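PDB 2OT9: hypothetical protein from Pseudomonas syringae pv. tomato, which is of unknown function but belongs to the YaeQ family, placed in the PDDEXK nuclease-like clan, and here holds a molecule of meso-tartaric acid. Local coordinates for residues Ile29-His32 with Thr36-Arg39; Met40-Leu45 with Ile82-Pro87; Leu137-Lys142 with Gly166-Gln171; Ile148-Met153 with Val159-Asp164. One frame throughout, in Å; residues are numbered along the deposited sequence.

In the fold
Helix 37-49 runs through the set: its N-terminal turn takes part in interaction 1 and its next turns in interaction 2, and it touches interaction 3 through T41 and V42 and interaction 4 through L44 and L45. Interaction 2 is buried and apolar between its segments; interaction 1 lies at the surface, an arginine face packed on a glutamate methylene beside a helix N-cap, with only a longer-range attraction of charge. Interactions 3 and 4 are partly buried. All four reach the same mixed sheet; in the last two, strands 158-163 and 166-174 lie side by side. Interaction 4 is backbone pairing, interaction 3 side-chain packing of a helix. Interactions 1 and 2 both reach the tartaric acid.

Interaction 1 of 4, residues Ile29-His32 with Thr36-Arg39; sequences IARH and TEER. With SRT (S,R meso-tartaric acid), chain C.
R31 meets E37 through packing of a methylene on a flat group: CG of E37 lies over one face of the guanidinium, 3.6 Å from R31 NH2. The charges add only a longer attraction, because E37 OE2 sits 4.4 Å from R31 NH1 and well out of the guanidinium plane, although the carboxylate is turned just 22° from it. The extended R31 chain, with CG anti to the backbone N (chi1 -171°), carries the group from strand 21-31 to the start of the helix. Its hydrogen bonds go to other residues, NH1 to Y8 OH of strand 6-16 and NE to E35 O in the loop before the helix. E37 OE1 and OE2 accept weak hydrogen bonds from D143 N and M144 N.

This is the N-terminus of helix 37-49, and T36 is its N-cap: T36 OG1 accepts from R39 N at 3.1 Å. A bound sodium ion lies about 4 Å from the E37 side chain.

R39 presents its guanidinium edge in plane to O1 of the tartaric acid, with a bond of 2.8 Å from R39 NH2 to O1 that is nearly straight, and a weak one from NH1 to the same oxygen. Tartaric acid O2 instead stands over a face of the guanidinium.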
loop_
_atom_site.group_PDB
_atom_site.type_symbol
_atom_site.label_atom_id
_atom_site.label_comp_id
_atom_site.label_asym_id
_atom_site.label_seq_id
_atom_site.Cartn_x
_atom_site.Cartn_y
_atom_site.Cartn_z
ATOM N N ILE A 29 3.193 -13.555 1.614
ATOM C CA ILE A 29 3.721 -12.365 2.281
ATOM C C ILE A 29 4.362 -12.726 3.617
ATOM O O ILE A 29 3.788 -13.465 4.417
ATOM C CB ILE A 29 2.632 -11.304 2.524
ATOM C CG1 ILE A 29 1.887 -10.996 1.229
ATOM C CG2 ILE A 29 3.251 -10.013 3.073
ATOM C CD1 ILE A 29 0.430 -11.155 1.391
ATOM N N ALA A 30 5.571 -12.218 3.822
ATOM C CA ALA A 30 6.268 -12.356 5.084
ATOM C C ALA A 30 5.928 -11.148 5.954
ATOM O O ALA A 30 6.079 -9.995 5.534
ATOM C CB ALA A 30 7.755 -12.445 4.850
ATOM N N ARG A 31 5.442 -11.426 7.157
ATOM C CA ARG A 31 5.102 -10.391 8.103
ATOM C C ARG A 31 6.187 -10.299 9.176
ATOM O O ARG A 31 6.354 -11.203 9.972
ATOM C CB ARG A 31 3.762 -10.707 8.731
ATOM C CG ARG A 31 3.223 -9.598 9.556
ATOM C CD ARG A 31 2.055 -10.125 10.344
ATOM N NE ARG A 31 1.808 -9.278 11.480
ATOM C CZ ARG A 31 0.931 -9.529 12.435
ATOM N NH1 ARG A 31 0.186 -10.620 12.393
ATOM N NH2 ARG A 31 0.808 -8.669 13.436
ATOM N N HIS A 32 6.934 -9.211 9.181
ATOM C CA HIS A 32 7.976 -9.037 10.178
ATOM C C HIS A 32 7.282 -8.842 11.553
ATOM O O HIS A 32 6.171 -8.335 11.586
ATOM C CB HIS A 32 8.829 -7.816 9.790
ATOM C CG HIS A 32 9.937 -7.519 10.752
ATOM N ND1 HIS A 32 11.155 -8.164 10.713
ATOM C CD2 HIS A 32 10.001 -6.660 11.795
ATOM C CE1 HIS A 32 11.922 -7.713 11.690
ATOM N NE2 HIS A 32 11.245 -6.795 12.360
ATOM N N THR A 36 2.597 -4.452 12.133
ATOM C CA THR A 36 1.288 -4.718 12.733
ATOM C C THR A 36 0.337 -5.269 11.674
ATOM O O THR A 36 0.598 -5.142 10.461
ATOM C CB THR A 36 0.658 -3.455 13.349
ATOM O OG1 THR A 36 0.493 -2.471 12.330
ATOM C CG2 THR A 36 1.514 -2.905 14.495
ATOM N N GLU A 37 -0.766 -5.876 12.121
ATOM C CA GLU A 37 -1.825 -6.316 11.197
ATOM C C GLU A 37 -2.313 -5.145 10.347
ATOM O O GLU A 37 -2.569 -5.310 9.159
ATOM C CB GLU A 37 -3.005 -6.950 11.962
ATOM C CG GLU A 37 -2.701 -8.336 12.489
ATOM C CD GLU A 37 -3.747 -8.846 13.497
ATOM O OE1 GLU A 37 -4.309 -8.043 14.285
ATOM O OE2 GLU A 37 -3.989 -10.068 13.497
ATOM N N GLU A 38 -2.434 -3.963 10.959
ATOM C CA GLU A 38 -2.835 -2.757 10.231
ATOM C C GLU A 38 -1.850 -2.391 9.113
ATOM O O GLU A 38 -2.251 -2.086 7.991
ATOM C CB GLU A 38 -3.015 -1.589 11.209
ATOM C CG GLU A 38 -4.315 -1.666 12.042
ATOM C CD GLU A 38 -4.215 -2.533 13.300
ATOM O OE1 GLU A 38 -3.106 -3.039 13.663
ATOM O OE2 GLU A 38 -5.277 -2.702 13.954
ATOM N N ARG A 39 -0.559 -2.425 9.419
ATOM C CA ARG A 39 0.468 -2.099 8.414
ATOM C C ARG A 39 0.419 -3.076 7.250
ATOM O O ARG A 39 0.390 -2.682 6.088
ATOM C CB ARG A 39 1.867 -2.083 9.058
ATOM C CG ARG A 39 2.984 -1.727 8.053
ATOM C CD ARG A 39 4.340 -1.530 8.753
ATOM N NE ARG A 39 4.322 -0.326 9.574
ATOM C CZ ARG A 39 4.648 0.893 9.144
ATOM N NH1 ARG A 39 5.085 1.069 7.905
ATOM N NH2 ARG A 39 4.584 1.936 9.978
HETATM O O1 SRT C . 5.579 4.320 8.852
HETATM O O11 SRT C . 7.506 4.950 9.659
HETATM C C1 SRT C . 6.801 4.168 8.993
HETATM C C2 SRT C . 7.404 2.981 8.288
HETATM O O2 SRT C . 8.224 2.117 9.092
HETATM C C3 SRT C . 8.155 3.529 7.097
HETATM O O3 SRT C . 7.127 3.748 6.127
HETATM C C4 SRT C . 9.229 2.578 6.605
HETATM O O4 SRT C . 9.021 1.337 6.513
HETATM O O41 SRT C . 10.327 3.085 6.295
#

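Interaction 2 of 4, residues Met40-Leu45 with Ile82-Pro87; sequences MTVRLL and IEVGQP. With SRT (S,R meso-tartaric acid), chain C.
V42 and V84 run antiparallel, overlapping side by side, V42 from the helix and V84 from the end of strand 78-84, each with its CB directed at the other segment. Their closest methyls are V42 CG1 and V84 CG1, 3.8 Å apart. R43 comes in at about a right angle to V84, and only the root of its chain does the touching: R43 CG is 3.9 Å from V84 CG2 and almost as near to CG1, so it rests against both methyls. V84 can serve both residues because its chi1 of -54° sets CG1 anti to the carbonyl carbon and CG2 between that carbon and the backbone N. Beyond CG the R43 chain bends at chi2 and chi3, and its charged end is held by a salt bridge from NE to E35 OE2 and a bond from NH2 to G58 O.

This is a buried helix-on-sheet contact, apolar where the segments meet, whose strand end and following loop form part of the tartaric acid pocket. V84 O accepts from tartaric acid O3 at 2.7 Å, and the nearly straight bond from Q86 N to tartaric acid O1 is equally short. Between them G85 brings its CA to 3.4 Å from that O1, and P87 CD packs near O3.

Strand 78-84 pairs with 101-106 on one flank, where E83 and G85 bond to L105, and with 69-72 on the other. Helix 37-49 meanwhile packs L44 on I29 of strand 21-31 and on W150 of strand 147-155, and V42 on L137 of helix 134-141.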
loop_
_atom_site.group_PDB
_atom_site.type_symbol
_atom_site.label_atom_id
_atom_site.label_comp_id
_atom_site.label_asym_id
_atom_site.label_seq_id
_atom_site.Cartn_x
_atom_site.Cartn_y
_atom_site.Cartn_z
HETATM N N MSE A 40 0.398 -4.368 7.558
HETATM C CA MSE A 40 0.252 -5.387 6.525
HETATM C C MSE A 40 -0.995 -5.160 5.669
HETATM O O MSE A 40 -0.938 -5.249 4.440
HETATM C CB MSE A 40 0.197 -6.781 7.153
HETATM C CG MSE A 40 -0.307 -7.811 6.141
HETATM SE SE MSE A 40 0.272 -9.599 6.609
HETATM C CE MSE A 40 2.140 -9.226 6.358
ATOM N N THR A 41 -2.119 -4.867 6.315
ATOM C CA THR A 41 -3.365 -4.607 5.601
ATOM C C THR A 41 -3.258 -3.416 4.651
ATOM O O THR A 41 -3.774 -3.463 3.537
ATOM C CB THR A 41 -4.525 -4.442 6.595
ATOM O OG1 THR A 41 -4.650 -5.674 7.333
ATOM C CG2 THR A 41 -5.832 -4.115 5.876
ATOM N N VAL A 42 -2.571 -2.359 5.079
ATOM C CA VAL A 42 -2.323 -1.229 4.180
ATOM C C VAL A 42 -1.479 -1.673 2.966
ATOM O O VAL A 42 -1.770 -1.274 1.831
ATOM C CB VAL A 42 -1.679 -0.026 4.908
ATOM C CG1 VAL A 42 -1.516 1.145 3.942
ATOM C CG2 VAL A 42 -2.594 0.440 6.076
ATOM N N ARG A 43 -0.461 -2.502 3.191
ATOM C CA ARG A 43 0.309 -3.069 2.063
ATOM C C ARG A 43 -0.572 -3.872 1.091
ATOM O O ARG A 43 -0.381 -3.801 -0.128
ATOM C CB ARG A 43 1.452 -3.953 2.569
ATOM C CG ARG A 43 2.563 -3.168 3.243
ATOM C CD ARG A 43 3.916 -3.856 3.046
ATOM N NE ARG A 43 3.987 -5.152 3.718
ATOM C CZ ARG A 43 4.931 -6.065 3.496
ATOM N NH1 ARG A 43 4.907 -7.217 4.176
ATOM N NH2 ARG A 43 5.896 -5.834 2.598
ATOM N N LEU A 44 -1.516 -4.648 1.631
ATOM C CA LEU A 44 -2.449 -5.420 0.781
ATOM C C LEU A 44 -3.384 -4.520 -0.033
ATOM O O LEU A 44 -3.674 -4.801 -1.213
ATOM C CB LEU A 44 -3.293 -6.401 1.614
ATOM C CG LEU A 44 -2.565 -7.402 2.510
ATOM C CD1 LEU A 44 -3.585 -8.327 3.208
ATOM C CD2 LEU A 44 -1.545 -8.198 1.750
ATOM N N LEU A 45 -3.869 -3.445 0.585
ATOM C CA LEU A 45 -4.692 -2.469 -0.144
ATOM C C LEU A 45 -3.875 -1.839 -1.272
ATOM O O LEU A 45 -4.375 -1.678 -2.375
ATOM C CB LEU A 45 -5.178 -1.361 0.799
ATOM C CG LEU A 45 -6.310 -1.726 1.763
ATOM C CD1 LEU A 45 -6.514 -0.589 2.781
ATOM C CD2 LEU A 45 -7.592 -2.027 0.989
ATOM N N ILE A 82 6.456 2.179 -3.625
ATOM C CA ILE A 82 5.312 2.384 -2.737
ATOM C C ILE A 82 5.675 2.206 -1.272
ATOM O O ILE A 82 6.139 1.137 -0.859
ATOM C CB ILE A 82 4.154 1.426 -3.085
ATOM C CG1 ILE A 82 3.881 1.463 -4.594
ATOM C CG2 ILE A 82 2.887 1.786 -2.281
ATOM C CD1 ILE A 82 2.761 0.529 -5.101
ATOM N N GLU A 83 5.427 3.236 -0.471
ATOM C CA GLU A 83 5.573 3.096 0.981
ATOM C C GLU A 83 4.215 3.089 1.667
ATOM O O GLU A 83 3.202 3.473 1.072
ATOM C CB GLU A 83 6.413 4.246 1.548
ATOM C CG GLU A 83 7.855 4.292 1.034
ATOM C CD GLU A 83 8.751 3.140 1.545
ATOM O OE1 GLU A 83 8.261 2.134 2.141
ATOM O OE2 GLU A 83 9.967 3.241 1.324
ATOM N N VAL A 84 4.203 2.651 2.921
ATOM C CA VAL A 84 3.005 2.729 3.759
ATOM C C VAL A 84 3.392 3.338 5.112
ATOM O O VAL A 84 4.542 3.224 5.541
ATOM C CB VAL A 84 2.277 1.352 3.936
ATOM C CG1 VAL A 84 1.968 0.706 2.557
ATOM C CG2 VAL A 84 3.087 0.407 4.795
ATOM N N GLY A 85 2.443 3.981 5.769
ATOM C CA GLY A 85 2.694 4.518 7.114
ATOM C C GLY A 85 3.088 5.984 7.077
ATOM O O GLY A 85 2.484 6.774 6.347
ATOM N N GLN A 86 4.126 6.340 7.834
ATOM C CA GLN A 86 4.497 7.737 8.020
ATOM C C GLN A 86 5.999 7.966 7.794
ATOM O O GLN A 86 6.701 8.391 8.716
ATOM C CB GLN A 86 4.067 8.205 9.423
ATOM C CG GLN A 86 2.539 8.197 9.618
ATOM C CD GLN A 86 2.089 8.655 10.990
ATOM O OE1 GLN A 86 2.825 9.325 11.719
ATOM N NE2 GLN A 86 0.866 8.285 11.355
ATOM N N PRO A 87 6.500 7.701 6.566
ATOM C CA PRO A 87 7.922 7.991 6.302
ATOM C C PRO A 87 8.156 9.500 6.346
ATOM O O PRO A 87 7.222 10.267 6.080
ATOM C CB PRO A 87 8.137 7.465 4.880
ATOM C CG PRO A 87 6.770 7.498 4.246
ATOM C CD PRO A 87 5.802 7.189 5.364
HETATM O O1 SRT C . 5.579 4.320 8.852
HETATM O O11 SRT C . 7.506 4.950 9.659
HETATM C C1 SRT C . 6.801 4.168 8.993
HETATM C C2 SRT C . 7.404 2.981 8.288
HETATM O O2 SRT C . 8.224 2.117 9.092
HETATM C C3 SRT C . 8.155 3.529 7.097
HETATM O O3 SRT C . 7.127 3.748 6.127
HETATM C C4 SRT C . 9.229 2.578 6.605
HETATM O O4 SRT C . 9.021 1.337 6.513
HETATM O O41 SRT C . 10.327 3.085 6.295
#

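Interaction 3 of 4, residues Leu137-Lys142 with Gly166-Gln171; sequences LEVLAK and GQHEVQ
Helix 134-141 packs on the large mixed sheet here, V139 and L140 meeting H168 and V170 of strand 166-174. The local axes approach to 9.5 Å, and the helix runs roughly against the strand, at 142° between their N-to-C directions. Strand alternation decides which residues take part: H168 and V170 direct their CB atoms at the helix, whereas Q167 and E169 point away from it.

The imidazole of H168 receives the main contact. V139 CG1 lies over one face in a CH-pi contact, 3.7 Å from the ring centroid and 29° off the ring normal, so it is displaced toward the rim. A chi1 of 164° turns CG1 of V139, rather than CG2, onto the ring. On the opposite face of the same ring the strand's own backbone comes in, at G166 C, so the imidazole is held between helix and strand. L140 works as a fork: its CD2 approaches the H168 ring obliquely, the two chains overlapping head to tail, while CD1 crosses to V170 CG2 at 3.8 Å in plain apolar packing.

Around this, R165 NH1 bonds to V139 O, and L140 reaches V161 of strand 158-163 as well as T41 of helix 37-49. H168 and V170 are themselves tied to V161 and V159 through backbone hydrogen bonds. A helix setting apolar side chains onto alternate residues of a strand, here with a histidine ring as one platform, is ordinary helix-on-sheet packing, in this case against the antiparallel part of a mixed sheet.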
loop_
_atom_site.group_PDB
_atom_site.type_symbol
_atom_site.label_atom_id
_atom_site.label_comp_id
_atom_site.label_asym_id
_atom_site.label_seq_id
_atom_site.Cartn_x
_atom_site.Cartn_y
_atom_site.Cartn_z
ATOM N N LEU A 137 -9.779 0.550 8.353
ATOM C CA LEU A 137 -8.531 -0.170 8.440
ATOM C C LEU A 137 -8.594 -1.131 9.622
ATOM O O LEU A 137 -8.224 -2.292 9.489
ATOM C CB LEU A 137 -7.345 0.798 8.580
ATOM C CG LEU A 137 -5.978 0.162 8.762
ATOM C CD1 LEU A 137 -5.707 -0.819 7.602
ATOM C CD2 LEU A 137 -4.927 1.263 8.819
ATOM N N GLU A 138 -9.095 -0.666 10.761
ATOM C CA GLU A 138 -9.157 -1.540 11.943
ATOM C C GLU A 138 -10.062 -2.751 11.737
ATOM O O GLU A 138 -9.712 -3.871 12.142
ATOM C CB GLU A 138 -9.531 -0.756 13.201
ATOM C CG GLU A 138 -8.294 -0.046 13.781
ATOM C CD GLU A 138 -8.584 0.693 15.079
ATOM O OE1 GLU A 138 -9.615 0.400 15.724
ATOM O OE2 GLU A 138 -7.768 1.565 15.450
ATOM N N VAL A 139 -11.201 -2.519 11.085
ATOM C CA VAL A 139 -12.134 -3.583 10.698
ATOM C C VAL A 139 -11.480 -4.617 9.774
ATOM O O VAL A 139 -11.617 -5.827 9.992
ATOM C CB VAL A 139 -13.360 -2.990 9.980
ATOM C CG1 VAL A 139 -14.138 -4.080 9.240
ATOM C CG2 VAL A 139 -14.257 -2.242 10.945
ATOM N N LEU A 140 -10.799 -4.140 8.730
ATOM C CA LEU A 140 -10.111 -5.024 7.785
ATOM C C LEU A 140 -8.984 -5.838 8.406
ATOM O O LEU A 140 -8.839 -7.023 8.100
ATOM C CB LEU A 140 -9.605 -4.259 6.547
ATOM C CG LEU A 140 -10.690 -3.878 5.535
ATOM C CD1 LEU A 140 -10.157 -2.833 4.553
ATOM C CD2 LEU A 140 -11.205 -5.111 4.771
ATOM N N ALA A 141 -8.222 -5.209 9.300
ATOM C CA ALA A 141 -6.966 -5.762 9.806
ATOM C C ALA A 141 -7.109 -6.703 11.016
ATOM O O ALA A 141 -6.328 -7.641 11.179
ATOM C CB ALA A 141 -6.006 -4.588 10.155
ATOM N N LYS A 142 -8.109 -6.422 11.854
ATOM C CA LYS A 142 -8.317 -7.057 13.148
ATOM C C LYS A 142 -8.296 -8.572 13.034
ATOM O O LYS A 142 -9.031 -9.125 12.218
ATOM C CB LYS A 142 -9.693 -6.622 13.674
ATOM C CG LYS A 142 -10.017 -7.059 15.079
ATOM C CD LYS A 142 -11.160 -6.204 15.616
ATOM C CE LYS A 142 -12.429 -6.298 14.749
ATOM N NZ LYS A 142 -13.072 -4.993 14.395
ATOM N N GLY A 166 -17.833 -9.124 5.722
ATOM C CA GLY A 166 -18.731 -8.353 4.865
ATOM C C GLY A 166 -17.976 -7.482 3.894
ATOM O O GLY A 166 -16.780 -7.687 3.673
ATOM N N GLN A 167 -18.692 -6.515 3.320
ATOM C CA GLN A 167 -18.147 -5.580 2.348
ATOM C C GLN A 167 -17.829 -4.248 3.008
ATOM O O GLN A 167 -18.708 -3.602 3.571
ATOM C CB GLN A 167 -19.112 -5.354 1.172
ATOM C CG GLN A 167 -18.439 -4.551 0.062
ATOM C CD GLN A 167 -19.239 -4.485 -1.220
ATOM O OE1 GLN A 167 -18.948 -5.207 -2.176
ATOM N NE2 GLN A 167 -20.230 -3.599 -1.260
ATOM N N HIS A 168 -16.578 -3.824 2.899
ATOM C CA HIS A 168 -16.108 -2.629 3.591
ATOM C C HIS A 168 -15.651 -1.605 2.572
ATOM O O HIS A 168 -14.873 -1.929 1.667
ATOM C CB HIS A 168 -14.943 -3.005 4.517
ATOM C CG HIS A 168 -15.229 -4.195 5.387
ATOM N ND1 HIS A 168 -14.677 -5.435 5.159
ATOM C CD2 HIS A 168 -16.046 -4.339 6.454
ATOM C CE1 HIS A 168 -15.118 -6.289 6.068
ATOM N NE2 HIS A 168 -15.950 -5.649 6.867
ATOM N N GLU A 169 -16.122 -0.373 2.728
ATOM C CA GLU A 169 -15.825 0.694 1.783
ATOM C C GLU A 169 -14.599 1.480 2.241
ATOM O O GLU A 169 -14.596 2.070 3.320
ATOM C CB GLU A 169 -17.040 1.631 1.605
ATOM C CG GLU A 169 -16.727 2.877 0.767
ATOM C CD GLU A 169 -17.962 3.629 0.252
ATOM O OE1 GLU A 169 -19.108 3.199 0.506
ATOM O OE2 GLU A 169 -17.773 4.665 -0.418
ATOM N N VAL A 170 -13.562 1.469 1.413
ATOM C CA VAL A 170 -12.329 2.197 1.696
ATOM C C VAL A 170 -12.270 3.436 0.824
ATOM O O VAL A 170 -12.070 3.345 -0.383
ATOM C CB VAL A 170 -11.079 1.312 1.447
ATOM C CG1 VAL A 170 -9.797 2.103 1.728
ATOM C CG2 VAL A 170 -11.156 0.035 2.298
ATOM N N GLN A 171 -12.441 4.594 1.449
ATOM C CA GLN A 171 -12.388 5.860 0.743
ATOM C C GLN A 171 -11.079 6.576 1.072
ATOM O O GLN A 171 -10.883 7.053 2.189
ATOM C CB GLN A 171 -13.608 6.724 1.096
ATOM C CG GLN A 171 -13.731 7.967 0.225
ATOM C CD GLN A 171 -13.748 7.629 -1.265
ATOM O OE1 GLN A 171 -14.626 6.913 -1.735
ATOM N NE2 GLN A 171 -12.766 8.140 -2.006
#

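Interaction 4 of 4, residues Ile148-Met153 with Val159-Asp164; sequences IKWDVM and VFVTDD
Antiparallel backbone pairing joins the two arms of a beta hairpin, strands 147-155 and 158-163, inside the mixed sheet, with D151 opposite T162, V152 opposite V161 and M153 (selenomethionine) opposite F160. D151 with T162 and M153 with F160 are hydrogen-bonded pairs, each joined by two bonds; the bond from T162 N to D151 O is 2.7 Å and practically straight, and F160 N to M153 O is 2.8 Å. V152 with V161 is the non-hydrogen-bonded pair between them, where V152 CA makes a CA-H...O contact with F160 O.

The side chains divide between the two faces. D151 and T162, and M153 and F160, lie on one; F160 turns the edge of its ring to M153 O, with CD2 3.6 Å away. On the other face V152 CG1 meets V159 CG1 and V152 CG2 meets V161 CG2, looking toward helix 37-49, whose L45 packs on V161.

W150 completes this inner face. V161 CG1 sits over its five-membered ring, 3.5 Å from the centroid and 15° off the normal, because chi1 of V161 (180°) puts that methyl anti to the backbone N. I148 CG2 covers the opposite face of the indole. Its polar edge is satisfied by water: one molecule accepts from W150 NE1 at 2.9 Å and donates to D163 OD2 at 2.7 Å, while D163 OD1 accepts from R165 N.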
loop_
_atom_site.group_PDB
_atom_site.type_symbol
_atom_site.label_atom_id
_atom_site.label_comp_id
_atom_site.label_asym_id
_atom_site.label_seq_id
_atom_site.Cartn_x
_atom_site.Cartn_y
_atom_site.Cartn_z
ATOM N N ILE A 148 -5.661 -14.907 3.801
ATOM C CA ILE A 148 -6.462 -13.707 3.610
ATOM C C ILE A 148 -7.125 -13.776 2.239
ATOM O O ILE A 148 -6.446 -13.734 1.204
ATOM C CB ILE A 148 -5.586 -12.447 3.685
ATOM C CG1 ILE A 148 -4.776 -12.434 4.993
ATOM C CG2 ILE A 148 -6.429 -11.194 3.529
ATOM C CD1 ILE A 148 -3.446 -11.728 4.870
ATOM N N LYS A 149 -8.452 -13.874 2.243
ATOM C CA LYS A 149 -9.239 -13.952 1.008
ATOM C C LYS A 149 -10.064 -12.685 0.880
ATOM O O LYS A 149 -10.947 -12.419 1.711
ATOM C CB LYS A 149 -10.156 -15.167 1.036
ATOM C CG LYS A 149 -9.441 -16.461 1.357
ATOM C CD LYS A 149 -10.448 -17.592 1.466
ATOM C CE LYS A 149 -9.812 -18.938 1.166
ATOM N NZ LYS A 149 -8.905 -19.331 2.270
ATOM N N TRP A 150 -9.742 -11.886 -0.131
ATOM C CA TRP A 150 -10.458 -10.646 -0.383
ATOM C C TRP A 150 -11.031 -10.639 -1.785
ATOM O O TRP A 150 -10.318 -10.951 -2.752
ATOM C CB TRP A 150 -9.499 -9.460 -0.316
ATOM C CG TRP A 150 -9.156 -8.943 1.051
ATOM C CD1 TRP A 150 -9.522 -9.451 2.273
ATOM C CD2 TRP A 150 -8.334 -7.807 1.313
ATOM N NE1 TRP A 150 -8.982 -8.662 3.286
ATOM C CE2 TRP A 150 -8.239 -7.662 2.716
ATOM C CE3 TRP A 150 -7.667 -6.886 0.487
ATOM C CZ2 TRP A 150 -7.507 -6.625 3.316
ATOM C CZ3 TRP A 150 -6.935 -5.863 1.081
ATOM C CH2 TRP A 150 -6.858 -5.746 2.484
ATOM N N ASP A 151 -12.292 -10.225 -1.903
ATOM C CA ASP A 151 -12.800 -9.753 -3.190
ATOM C C ASP A 151 -12.734 -8.240 -3.156
ATOM O O ASP A 151 -13.308 -7.614 -2.262
ATOM C CB ASP A 151 -14.250 -10.162 -3.403
ATOM C CG ASP A 151 -14.416 -11.637 -3.734
ATOM O OD1 ASP A 151 -13.432 -12.413 -3.735
ATOM O OD2 ASP A 151 -15.570 -12.016 -4.022
ATOM N N VAL A 152 -12.049 -7.653 -4.130
ATOM C CA VAL A 152 -11.898 -6.203 -4.202
ATOM C C VAL A 152 -12.520 -5.658 -5.484
ATOM O O VAL A 152 -12.214 -6.134 -6.590
ATOM C CB VAL A 152 -10.409 -5.784 -4.118
ATOM C CG1 VAL A 152 -10.232 -4.271 -4.380
ATOM C CG2 VAL A 152 -9.816 -6.156 -2.743
HETATM N N MSE A 153 -13.410 -4.680 -5.326
HETATM C CA MSE A 153 -13.931 -3.930 -6.457
HETATM C C MSE A 153 -13.471 -2.483 -6.320
HETATM O O MSE A 153 -13.581 -1.880 -5.237
HETATM C CB MSE A 153 -15.453 -4.009 -6.539
HETATM C CG MSE A 153 -16.057 -3.086 -7.626
HETATM SE SE MSE A 153 -17.941 -3.401 -7.928
HETATM C CE MSE A 153 -17.759 -5.027 -8.951
ATOM N N VAL A 159 -12.463 1.917 -3.067
ATOM C CA VAL A 159 -12.097 0.520 -2.949
ATOM C C VAL A 159 -13.134 -0.169 -2.053
ATOM O O VAL A 159 -13.383 0.264 -0.920
ATOM C CB VAL A 159 -10.643 0.380 -2.408
ATOM C CG1 VAL A 159 -10.193 -1.082 -2.347
ATOM C CG2 VAL A 159 -9.670 1.178 -3.276
ATOM N N PHE A 160 -13.765 -1.216 -2.572
ATOM C CA PHE A 160 -14.691 -2.001 -1.790
ATOM C C PHE A 160 -14.068 -3.366 -1.579
ATOM O O PHE A 160 -13.864 -4.121 -2.538
ATOM C CB PHE A 160 -16.039 -2.161 -2.516
ATOM C CG PHE A 160 -16.716 -0.855 -2.826
ATOM C CD1 PHE A 160 -17.567 -0.267 -1.901
ATOM C CD2 PHE A 160 -16.492 -0.216 -4.041
ATOM C CE1 PHE A 160 -18.207 0.952 -2.189
ATOM C CE2 PHE A 160 -17.120 0.996 -4.337
ATOM C CZ PHE A 160 -17.981 1.579 -3.403
ATOM N N VAL A 161 -13.782 -3.684 -0.320
ATOM C CA VAL A 161 -13.176 -4.965 0.006
ATOM C C VAL A 161 -14.212 -5.861 0.676
ATOM O O VAL A 161 -14.776 -5.496 1.715
ATOM C CB VAL A 161 -11.963 -4.785 0.954
ATOM C CG1 VAL A 161 -11.334 -6.151 1.301
ATOM C CG2 VAL A 161 -10.939 -3.822 0.367
ATOM N N THR A 162 -14.454 -7.041 0.102
ATOM C CA THR A 162 -15.310 -8.027 0.741
ATOM C C THR A 162 -14.437 -9.106 1.377
ATOM O O THR A 162 -13.627 -9.757 0.700
ATOM C CB THR A 162 -16.326 -8.672 -0.256
ATOM O OG1 THR A 162 -17.053 -7.641 -0.931
ATOM C CG2 THR A 162 -17.323 -9.573 0.484
ATOM N N ASP A 163 -14.593 -9.287 2.678
ATOM C CA ASP A 163 -13.908 -10.375 3.362
ATOM C C ASP A 163 -14.924 -11.238 4.117
ATOM O O ASP A 163 -16.127 -11.163 3.843
ATOM C CB ASP A 163 -12.809 -9.827 4.286
ATOM C CG ASP A 163 -13.361 -9.009 5.457
ATOM O OD1 ASP A 163 -14.589 -9.045 5.746
ATOM O OD2 ASP A 163 -12.537 -8.340 6.105
ATOM N N ASP A 164 -14.446 -12.017 5.087
ATOM C CA ASP A 164 -15.288 -12.914 5.878
ATOM C C ASP A 164 -16.333 -12.189 6.775
ATOM O O ASP A 164 -17.259 -12.801 7.289
ATOM C CB ASP A 164 -14.387 -13.818 6.730
ATOM C CG ASP A 164 -13.550 -13.028 7.754
ATOM O OD1 ASP A 164 -12.951 -12.011 7.387
ATOM O OD2 ASP A 164 -13.497 -13.424 8.930
HETATM O O HOH W 1 -9.863 -8.545 6.046
#